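Local atomic coordinates of separin (Saccharomyces cerevisiae, PDB entry 5U1T), a protein that cleaves the cohesin subunit MCD1/SCC1 at anaphase onset to let chromosomes separate, acting as a cysteine endopeptidase that securin holds inactive for most of the cell cycle. Residues 716-721 / 736-741; 742-747 / 793-798; 759-764 / 1092-1097. All coordinates share one frame; numbering follows the deposited sequence.

Overall arrangement
All three contacts lie in the helical part of the chain, away from the predicted catalytic cysteine. Contact 1 comes first: the loop after helix 700-714 folds back on helix 729-752, which follows it. Further along the same helix, contact 2 joins it to helix 782-805, closing a loop that holds helix 756-775. Contact 3 starts inside that loop and reaches about 330 residues ahead, so contacts 2 and 3 cross, while contact 1 closes before either opens. Phe-719 touches Ile-742 between contacts 1 and 2. Ser-746 OG probably hydrogen-bonds to Asp-762 OD2 between contacts 2 and 3. Three successive helices are thus tied together and joined to the loop after helix 1075-1088.

Contact 1. Residues 716-721 / 736-741; sequences PELFDI and ILLNIK
Leu-718, Phe-719 and Ile-721 lie beside helix 729-752, and the backbones come nearest at Ile-721 and Ile-736, whose CA atoms are 5.6 Å apart. Residues 716-718 form a short 3-10 turn, held by a bond from Phe-719 N to Pro-716 O. Asn-739 reaches from the helix toward this turn and meets all three loop residues. Its amide end approaches the carbonyl oxygen of Leu-718 and the CD2 side of the Phe-719 ring. The amide and ring planes are nearly perpendicular, 84° apart. Ile-721 crosses the asparagine at about a right angle. Ile-721 touches it with CG2, which is 3.9 Å from Asn-739 CG and 4.1 Å from Asn-739 CB. CG2 stands anti to the carbonyl carbon, while the longer branch of Ile-721 leads away from the helix. The same methyl is also near Ile-736, with Ile-721 CG2 4.5 Å from Ile-736 CG1. At the other end, Leu-738 CD2 lies 4.0 Å from Leu-718 CB. Both leucines also touch Leu-684 of helix 680-689. Asp-720 faces away and accepts a bond from the backbone N of His-725, within its own loop. The arrangement is that of an interhelical loop in an all-helical array, folded back over the flank of the helix that follows it.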
loop_
_atom_site.group_PDB
_atom_site.type_symbol
_atom_site.label_atom_id
_atom_site.label_comp_id
_atom_site.label_asym_id
_atom_site.label_seq_id
_atom_site.Cartn_x
_atom_site.Cartn_y
_atom_site.Cartn_z
ATOM N N PRO A 716 -14.826 -4.093 -15.289
ATOM C CA PRO A 716 -13.862 -5.172 -15.544
ATOM C C PRO A 716 -12.415 -4.693 -15.463
ATOM O O PRO A 716 -11.554 -5.394 -14.929
ATOM C CB PRO A 716 -14.202 -5.620 -16.976
ATOM C CG PRO A 716 -15.601 -5.240 -17.167
ATOM C CD PRO A 716 -15.792 -3.964 -16.393
ATOM N N GLU A 717 -12.163 -3.494 -15.972
ATOM C CA GLU A 717 -10.802 -2.999 -16.060
ATOM C C GLU A 717 -10.224 -2.734 -14.669
ATOM O O GLU A 717 -9.033 -2.447 -14.535
ATOM C CB GLU A 717 -10.730 -1.732 -16.934
ATOM C CG GLU A 717 -11.638 -0.594 -16.483
ATOM C CD GLU A 717 -13.052 -0.642 -17.089
ATOM O OE1 GLU A 717 -13.690 -1.721 -17.079
ATOM O OE2 GLU A 717 -13.537 0.412 -17.570
ATOM N N LEU A 718 -11.055 -2.846 -13.635
ATOM C CA LEU A 718 -10.566 -2.758 -12.262
ATOM C C LEU A 718 -9.785 -4.011 -11.936
ATOM O O LEU A 718 -9.065 -4.076 -10.946
ATOM C CB LEU A 718 -11.710 -2.590 -11.259
ATOM C CG LEU A 718 -12.459 -1.264 -11.209
ATOM C CD1 LEU A 718 -13.443 -1.265 -10.063
ATOM C CD2 LEU A 718 -11.474 -0.117 -11.085
ATOM N N PHE A 719 -9.941 -5.012 -12.793
ATOM C CA PHE A 719 -9.370 -6.323 -12.549
ATOM C C PHE A 719 -8.541 -6.790 -13.733
ATOM O O PHE A 719 -8.376 -7.990 -13.945
ATOM C CB PHE A 719 -10.481 -7.321 -12.247
ATOM C CG PHE A 719 -11.403 -6.879 -11.142
ATOM C CD1 PHE A 719 -12.519 -6.095 -11.416
ATOM C CD2 PHE A 719 -11.149 -7.233 -9.827
ATOM C CE1 PHE A 719 -13.358 -5.676 -10.400
ATOM C CE2 PHE A 719 -11.990 -6.826 -8.813
ATOM C CZ PHE A 719 -13.094 -6.043 -9.101
ATOM N N ASP A 720 -8.027 -5.838 -14.509
ATOM C CA ASP A 720 -7.182 -6.173 -15.645
ATOM C C ASP A 720 -5.720 -6.097 -15.255
ATOM O O ASP A 720 -4.997 -5.198 -15.673
ATOM C CB ASP A 720 -7.452 -5.250 -16.819
ATOM C CG ASP A 720 -6.746 -5.699 -18.073
ATOM O OD1 ASP A 720 -6.342 -6.887 -18.135
ATOM O OD2 ASP A 720 -6.608 -4.869 -18.993
ATOM N N ILE A 721 -5.298 -7.067 -14.455
ATOM C CA ILE A 721 -3.952 -7.077 -13.908
ATOM C C ILE A 721 -2.918 -7.482 -14.953
ATOM O O ILE A 721 -1.714 -7.409 -14.702
ATOM C CB ILE A 721 -3.859 -8.014 -12.691
ATOM C CG1 ILE A 721 -4.539 -9.349 -12.984
ATOM C CG2 ILE A 721 -4.512 -7.369 -11.495
ATOM C CD1 ILE A 721 -3.583 -10.473 -13.278
ATOM N N ILE A 736 -3.317 -2.871 -10.071
ATOM C CA ILE A 736 -2.668 -3.973 -9.389
ATOM C C ILE A 736 -2.730 -3.740 -7.892
ATOM O O ILE A 736 -3.025 -4.653 -7.136
ATOM C CB ILE A 736 -1.206 -4.147 -9.834
ATOM C CG1 ILE A 736 -1.129 -4.408 -11.338
ATOM C CG2 ILE A 736 -0.570 -5.307 -9.111
ATOM C CD1 ILE A 736 0.296 -4.610 -11.846
ATOM N N LEU A 737 -2.470 -2.507 -7.468
ATOM C CA LEU A 737 -2.565 -2.158 -6.051
ATOM C C LEU A 737 -3.971 -2.391 -5.493
ATOM O O LEU A 737 -4.114 -2.789 -4.341
ATOM C CB LEU A 737 -2.157 -0.705 -5.819
ATOM C CG LEU A 737 -0.683 -0.364 -6.022
ATOM C CD1 LEU A 737 -0.487 1.143 -5.963
ATOM C CD2 LEU A 737 0.200 -1.061 -5.006
ATOM N N LEU A 738 -5.000 -2.139 -6.301
ATOM C CA LEU A 738 -6.374 -2.379 -5.868
ATOM C C LEU A 738 -6.569 -3.855 -5.552
ATOM O O LEU A 738 -7.140 -4.223 -4.520
ATOM C CB LEU A 738 -7.384 -1.940 -6.934
ATOM C CG LEU A 738 -8.838 -2.263 -6.593
ATOM C CD1 LEU A 738 -9.368 -1.295 -5.560
ATOM C CD2 LEU A 738 -9.712 -2.287 -7.826
ATOM N N ASN A 739 -6.090 -4.697 -6.462
ATOM C CA ASN A 739 -6.276 -6.130 -6.343
ATOM C C ASN A 739 -5.412 -6.694 -5.227
ATOM O O ASN A 739 -5.760 -7.689 -4.621
ATOM C CB ASN A 739 -5.979 -6.820 -7.672
ATOM C CG ASN A 739 -7.107 -6.641 -8.693
ATOM O OD1 ASN A 739 -7.191 -5.611 -9.365
ATOM N ND2 ASN A 739 -7.962 -7.647 -8.825
ATOM N N ILE A 740 -4.291 -6.044 -4.952
ATOM C CA ILE A 740 -3.454 -6.424 -3.834
ATOM C C ILE A 740 -4.223 -6.186 -2.538
ATOM O O ILE A 740 -4.284 -7.048 -1.654
ATOM C CB ILE A 740 -2.135 -5.638 -3.832
ATOM C CG1 ILE A 740 -1.215 -6.172 -4.941
ATOM C CG2 ILE A 740 -1.475 -5.694 -2.459
ATOM C CD1 ILE A 740 0.112 -5.430 -5.112
ATOM N N LYS A 741 -4.835 -5.012 -2.450
ATOM C CA LYS A 741 -5.609 -4.632 -1.280
ATOM C C LYS A 741 -6.826 -5.539 -1.093
ATOM O O LYS A 741 -7.203 -5.827 0.032
ATOM C CB LYS A 741 -6.048 -3.172 -1.396
ATOM C CG LYS A 741 -6.375 -2.489 -0.094
ATOM C CD LYS A 741 -6.985 -1.139 -0.349
ATOM C CE LYS A 741 -7.451 -0.499 0.927
ATOM N NZ LYS A 741 -8.253 0.704 0.647
#

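Contact 2. Residues 742-747 / 793-798; sequences IFNESA and SFSFFQ
Asn-744 and Phe-794 are the main pair between two neighbouring, nearly parallel helices of the helical region, 729-752 and 782-805. The segment axes come within 10.1 Å and make an angle of 22°. The backbones are nearest where Asn-744 meets Ser-795, with CA atoms 6.1 Å apart. Phe-794 reaches across to helix 729-752: its CG is anti to the backbone N (chi1 175°), and the CD1 and CE1 side of the ring meets Asn-744. The backbone oxygen of Asn-744 sits at the ring edge, near its plane, 3.1 Å from Phe-794 CE1. The Asn-744 amide passes alongside CD1, its plane tilted 40° from the ring, and the two side chains slide past each other in opposite directions. Asn-744 CG is 3.3 Å from Phe-794 CD1. The amide is fixed from beyond the contact, since ND2 donates a hydrogen bond to Ser-791 O, earlier on helix 782-805. OD1 of Asn-744 meets the CB of Ser-795. On the far part of the ring, Glu-745 OE1 lies 4.0 Å from Phe-794 CE2 and about as far from CZ. One turn on, Ala-747 CB packs on Gln-798 CG at 4.0 Å. Helix 756-775 comes between the two in sequence and touches both. A helix packed in parallel on the next but one in the chain is consistent with stacked helical hairpins, as in TPR-like arrays.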
loop_
_atom_site.group_PDB
_atom_site.type_symbol
_atom_site.label_atom_id
_atom_site.label_comp_id
_atom_site.label_asym_id
_atom_site.label_seq_id
_atom_site.Cartn_x
_atom_site.Cartn_y
_atom_site.Cartn_z
ATOM N N ILE A 742 -7.440 -5.988 -2.184
ATOM C CA ILE A 742 -8.594 -6.863 -2.066
ATOM C C ILE A 742 -8.176 -8.183 -1.437
ATOM O O ILE A 742 -8.776 -8.621 -0.462
ATOM C CB ILE A 742 -9.264 -7.124 -3.416
ATOM C CG1 ILE A 742 -9.981 -5.865 -3.918
ATOM C CG2 ILE A 742 -10.271 -8.229 -3.285
ATOM C CD1 ILE A 742 -10.557 -6.002 -5.317
ATOM N N PHE A 743 -7.118 -8.789 -1.971
ATOM C CA PHE A 743 -6.603 -10.057 -1.444
ATOM C C PHE A 743 -6.064 -9.972 -0.011
ATOM O O PHE A 743 -6.126 -10.940 0.727
ATOM C CB PHE A 743 -5.503 -10.611 -2.363
ATOM C CG PHE A 743 -6.027 -11.212 -3.629
ATOM C CD1 PHE A 743 -7.078 -12.114 -3.597
ATOM C CD2 PHE A 743 -5.490 -10.861 -4.852
ATOM C CE1 PHE A 743 -7.585 -12.661 -4.777
ATOM C CE2 PHE A 743 -5.993 -11.396 -6.037
ATOM C CZ PHE A 743 -7.044 -12.303 -5.998
ATOM N N ASN A 744 -5.535 -8.815 0.368
ATOM C CA ASN A 744 -5.056 -8.591 1.721
ATOM C C ASN A 744 -6.192 -8.584 2.738
ATOM O O ASN A 744 -6.065 -9.155 3.819
ATOM C CB ASN A 744 -4.282 -7.273 1.805
ATOM C CG ASN A 744 -2.784 -7.473 1.821
ATOM O OD1 ASN A 744 -2.294 -8.591 1.979
ATOM N ND2 ASN A 744 -2.040 -6.387 1.664
ATOM N N GLU A 745 -7.301 -7.936 2.399
ATOM C CA GLU A 745 -8.416 -7.881 3.330
ATOM C C GLU A 745 -9.194 -9.179 3.308
ATOM O O GLU A 745 -9.803 -9.569 4.307
ATOM C CB GLU A 745 -9.326 -6.705 3.020
ATOM C CG GLU A 745 -8.781 -5.434 3.606
ATOM C CD GLU A 745 -9.216 -5.230 5.033
ATOM O OE1 GLU A 745 -8.364 -4.929 5.890
ATOM O OE2 GLU A 745 -10.419 -5.347 5.296
ATOM N N SER A 746 -9.160 -9.848 2.167
ATOM C CA SER A 746 -9.818 -11.126 2.041
ATOM C C SER A 746 -9.148 -12.176 2.935
ATOM O O SER A 746 -9.812 -13.070 3.470
ATOM C CB SER A 746 -9.822 -11.583 0.598
ATOM O OG SER A 746 -10.686 -12.689 0.468
ATOM N N ALA A 747 -7.835 -12.051 3.095
ATOM C CA ALA A 747 -7.112 -12.875 4.049
ATOM C C ALA A 747 -7.642 -12.635 5.471
ATOM O O ALA A 747 -7.907 -13.591 6.206
ATOM C CB ALA A 747 -5.611 -12.598 3.983
ATOM N N SER A 793 3.626 -4.496 3.982
ATOM C CA SER A 793 3.880 -4.723 5.395
ATOM C C SER A 793 2.675 -5.428 6.000
ATOM O O SER A 793 2.826 -6.284 6.858
ATOM C CB SER A 793 4.185 -3.409 6.130
ATOM O OG SER A 793 3.230 -2.416 5.810
ATOM N N PHE A 794 1.490 -5.073 5.513
ATOM C CA PHE A 794 0.237 -5.670 5.955
ATOM C C PHE A 794 0.261 -7.172 5.703
ATOM O O PHE A 794 -0.072 -7.961 6.589
ATOM C CB PHE A 794 -0.950 -5.024 5.230
ATOM C CG PHE A 794 -2.292 -5.652 5.541
ATOM C CD1 PHE A 794 -2.638 -6.914 5.042
ATOM C CD2 PHE A 794 -3.228 -4.963 6.293
ATOM C CE1 PHE A 794 -3.874 -7.485 5.319
ATOM C CE2 PHE A 794 -4.475 -5.521 6.566
ATOM C CZ PHE A 794 -4.796 -6.785 6.080
ATOM N N SER A 795 0.643 -7.568 4.491
ATOM C CA SER A 795 0.581 -8.971 4.146
ATOM C C SER A 795 1.620 -9.778 4.941
ATOM O O SER A 795 1.351 -10.914 5.275
ATOM C CB SER A 795 0.748 -9.172 2.642
ATOM O OG SER A 795 2.104 -9.130 2.297
ATOM N N PHE A 796 2.768 -9.212 5.296
ATOM C CA PHE A 796 3.638 -9.901 6.262
ATOM C C PHE A 796 3.001 -10.036 7.662
ATOM O O PHE A 796 2.963 -11.126 8.215
ATOM C CB PHE A 796 4.992 -9.205 6.387
ATOM C CG PHE A 796 5.977 -9.621 5.329
ATOM C CD1 PHE A 796 6.650 -10.838 5.430
ATOM C CD2 PHE A 796 6.212 -8.809 4.220
ATOM C CE1 PHE A 796 7.550 -11.241 4.452
ATOM C CE2 PHE A 796 7.106 -9.200 3.238
ATOM C CZ PHE A 796 7.784 -10.419 3.353
ATOM N N PHE A 797 2.514 -8.934 8.224
ATOM C CA PHE A 797 1.726 -8.978 9.442
ATOM C C PHE A 797 0.639 -10.078 9.361
ATOM O O PHE A 797 0.543 -10.941 10.231
ATOM C CB PHE A 797 1.071 -7.619 9.721
ATOM C CG PHE A 797 2.046 -6.476 9.883
ATOM C CD1 PHE A 797 3.401 -6.702 10.082
ATOM C CD2 PHE A 797 1.596 -5.157 9.834
ATOM C CE1 PHE A 797 4.294 -5.621 10.223
ATOM C CE2 PHE A 797 2.472 -4.083 9.977
ATOM C CZ PHE A 797 3.822 -4.313 10.181
ATOM N N GLN A 798 -0.154 -10.062 8.300
ATOM C CA GLN A 798 -1.240 -11.013 8.178
ATOM C C GLN A 798 -0.759 -12.469 8.150
ATOM O O GLN A 798 -1.318 -13.316 8.842
ATOM C CB GLN A 798 -2.066 -10.721 6.925
ATOM C CG GLN A 798 -3.509 -11.187 7.020
ATOM C CD GLN A 798 -4.122 -10.869 8.381
ATOM O OE1 GLN A 798 -4.344 -9.705 8.736
ATOM N NE2 GLN A 798 -4.363 -11.915 9.168
#

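Contact 3. Residues 759-764 / 1092-1097; sequences AVIDCR and NKNYRE
The ring of Tyr-1095 has Arg-764 over one face and Ile-761 at its edge. NE of Arg-764 lies over that face, and the CA of Ile-761 sits in the ring plane, 3.8 Å from Tyr-1095 CE1. Asn-1092 ND2, from the tyrosine's own segment, is also at the edge in plane. The guanidinium is tilted 36° from the ring. Its CZ is 5.3 Å from the ring centroid, so any cation-pi attraction is at most weak. The closer packing is through the aliphatic part of Arg-764: CB is 3.6 Å from Tyr-1095 CD1, and CG is 3.8 Å from the same atom. The arginine chain is bent at chi2 (-80°) and again at chi3 (-53°), and the second bend sets NE above the ring. NE donates a hydrogen bond to the backbone of another protein chain, probably securin, so Arg-764 touches both Tyr-1095 and the bound chain. Tyr-1095 also packs on an acidic side chain of that chain. Ile-761 crosses the tyrosine at about a right angle, with CG1 3.7 Å from Tyr-1095 CE1. The two methyls of Ile-761 meet Asn-1094: Ile-761 CG2 is 3.4 Å from the backbone oxygen of Asn-1094, and CD1 is 4.0 Å from Asn-1094 OD1. Tyr-1095 O accepts a further bond from Asn-768 ND2, one turn on in the same helix as Arg-764. Residues 1092-1095 have helical backbone angles but lack the regular bonds of a helix. They belong to the loop between helices 1075-1088 and 1111-1127, and this loop covers one side of helix 756-775. Elsewhere on that helix, Ala-759 and Cys-763 pack against both helix 729-752 and helix 782-805.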
loop_
_atom_site.group_PDB
_atom_site.type_symbol
_atom_site.label_atom_id
_atom_site.label_comp_id
_atom_site.label_asym_id
_atom_site.label_seq_id
_atom_site.Cartn_x
_atom_site.Cartn_y
_atom_site.Cartn_z
ATOM N N ALA A 759 -7.152 -18.224 3.632
ATOM C CA ALA A 759 -6.529 -16.962 4.055
ATOM C C ALA A 759 -5.032 -16.946 3.740
ATOM O O ALA A 759 -4.487 -15.923 3.350
ATOM C CB ALA A 759 -6.750 -16.715 5.531
ATOM N N VAL A 760 -4.369 -18.086 3.917
ATOM C CA VAL A 760 -2.950 -18.193 3.582
ATOM C C VAL A 760 -2.767 -17.991 2.085
ATOM O O VAL A 760 -1.862 -17.280 1.665
ATOM C CB VAL A 760 -2.340 -19.556 3.996
ATOM C CG1 VAL A 760 -0.962 -19.738 3.378
ATOM C CG2 VAL A 760 -2.246 -19.652 5.494
ATOM N N ILE A 761 -3.636 -18.607 1.288
ATOM C CA ILE A 761 -3.541 -18.509 -0.164
ATOM C C ILE A 761 -3.738 -17.072 -0.644
ATOM O O ILE A 761 -2.960 -16.586 -1.465
ATOM C CB ILE A 761 -4.554 -19.418 -0.849
ATOM C CG1 ILE A 761 -4.245 -20.869 -0.486
ATOM C CG2 ILE A 761 -4.524 -19.210 -2.357
ATOM C CD1 ILE A 761 -5.152 -21.881 -1.140
ATOM N N ASP A 762 -4.760 -16.401 -0.115
ATOM C CA ASP A 762 -5.034 -15.008 -0.442
ATOM C C ASP A 762 -3.797 -14.152 -0.233
ATOM O O ASP A 762 -3.282 -13.547 -1.180
ATOM C CB ASP A 762 -6.186 -14.470 0.397
ATOM C CG ASP A 762 -7.530 -14.965 -0.083
ATOM O OD1 ASP A 762 -7.599 -15.604 -1.159
ATOM O OD2 ASP A 762 -8.533 -14.706 0.616
ATOM N N CYS A 763 -3.347 -14.106 1.015
ATOM C CA CYS A 763 -2.091 -13.472 1.403
ATOM C C CYS A 763 -0.955 -13.674 0.417
ATOM O O CYS A 763 -0.186 -12.756 0.158
ATOM C CB CYS A 763 -1.639 -14.010 2.760
ATOM S SG CYS A 763 -1.914 -12.885 4.088
ATOM N N ARG A 764 -0.839 -14.884 -0.114
ATOM C CA ARG A 764 0.267 -15.210 -1.005
ATOM C C ARG A 764 0.043 -14.639 -2.407
ATOM O O ARG A 764 0.998 -14.308 -3.099
ATOM C CB ARG A 764 0.474 -16.726 -1.060
ATOM C CG ARG A 764 0.877 -17.345 0.293
ATOM C CD ARG A 764 2.355 -17.167 0.609
ATOM N NE ARG A 764 3.153 -17.656 -0.506
ATOM C CZ ARG A 764 3.714 -16.867 -1.418
ATOM N NH1 ARG A 764 4.401 -17.404 -2.420
ATOM N NH2 ARG A 764 3.587 -15.541 -1.332
ATOM N N ASN A 1092 1.073 -25.454 -5.564
ATOM C CA ASN A 1092 1.619 -24.101 -5.684
ATOM C C ASN A 1092 0.974 -23.248 -6.779
ATOM O O ASN A 1092 1.199 -22.044 -6.820
ATOM C CB ASN A 1092 3.134 -24.165 -5.901
ATOM C CG ASN A 1092 3.901 -24.230 -4.587
ATOM O OD1 ASN A 1092 4.332 -25.302 -4.138
ATOM N ND2 ASN A 1092 4.048 -23.081 -3.947
ATOM N N LYS A 1093 0.169 -23.859 -7.646
ATOM C CA LYS A 1093 -0.585 -23.104 -8.651
ATOM C C LYS A 1093 -1.626 -22.186 -7.994
ATOM O O LYS A 1093 -2.040 -21.172 -8.584
ATOM C CB LYS A 1093 -1.286 -24.042 -9.646
ATOM C CG LYS A 1093 -2.760 -24.341 -9.313
ATOM C CD LYS A 1093 -3.447 -25.159 -10.419
ATOM C CE LYS A 1093 -4.917 -25.481 -10.085
ATOM N NZ LYS A 1093 -5.102 -26.200 -8.787
ATOM N N ASN A 1094 -2.040 -22.549 -6.777
ATOM C CA ASN A 1094 -3.078 -21.824 -6.040
ATOM C C ASN A 1094 -2.633 -20.429 -5.626
ATOM O O ASN A 1094 -3.442 -19.507 -5.516
ATOM C CB ASN A 1094 -3.497 -22.613 -4.796
ATOM C CG ASN A 1094 -4.387 -23.806 -5.124
ATOM O OD1 ASN A 1094 -5.500 -23.914 -4.611
ATOM N ND2 ASN A 1094 -3.902 -24.706 -5.983
ATOM N N TYR A 1095 -1.334 -20.282 -5.409
ATOM C CA TYR A 1095 -0.764 -19.013 -4.993
ATOM C C TYR A 1095 -0.630 -18.010 -6.146
ATOM O O TYR A 1095 -0.361 -16.827 -5.914
ATOM C CB TYR A 1095 0.594 -19.258 -4.339
ATOM C CG TYR A 1095 0.507 -20.152 -3.126
ATOM C CD1 TYR A 1095 -0.484 -19.965 -2.176
ATOM C CD2 TYR A 1095 1.402 -21.201 -2.944
ATOM C CE1 TYR A 1095 -0.571 -20.788 -1.056
ATOM C CE2 TYR A 1095 1.322 -22.033 -1.830
ATOM C CZ TYR A 1095 0.334 -21.820 -0.888
ATOM O OH TYR A 1095 0.243 -22.640 0.222
ATOM N N ARG A 1096 -0.835 -18.465 -7.380
ATOM C CA ARG A 1096 -0.670 -17.584 -8.537
ATOM C C ARG A 1096 -1.882 -17.531 -9.477
ATOM O O ARG A 1096 -1.738 -17.235 -10.667
ATOM C CB ARG A 1096 0.577 -17.997 -9.331
ATOM C CG ARG A 1096 1.813 -17.193 -8.962
ATOM C CD ARG A 1096 3.102 -17.973 -9.220
ATOM N NE ARG A 1096 4.201 -17.478 -8.380
ATOM C CZ ARG A 1096 5.433 -17.986 -8.355
ATOM N NH1 ARG A 1096 6.351 -17.457 -7.547
ATOM N NH2 ARG A 1096 5.749 -19.020 -9.132
ATOM N N GLU A 1097 -3.076 -17.790 -8.953
ATOM C CA GLU A 1097 -4.280 -17.689 -9.778
ATOM C C GLU A 1097 -5.210 -16.591 -9.243
ATOM O O GLU A 1097 -5.728 -16.685 -8.132
ATOM C CB GLU A 1097 -4.977 -19.053 -9.864
ATOM C CG GLU A 1097 -4.214 -20.032 -10.787
ATOM C CD GLU A 1097 -4.758 -21.467 -10.765
ATOM O OE1 GLU A 1097 -4.666 -22.158 -11.813
ATOM O OE2 GLU A 1097 -5.262 -21.912 -9.702
#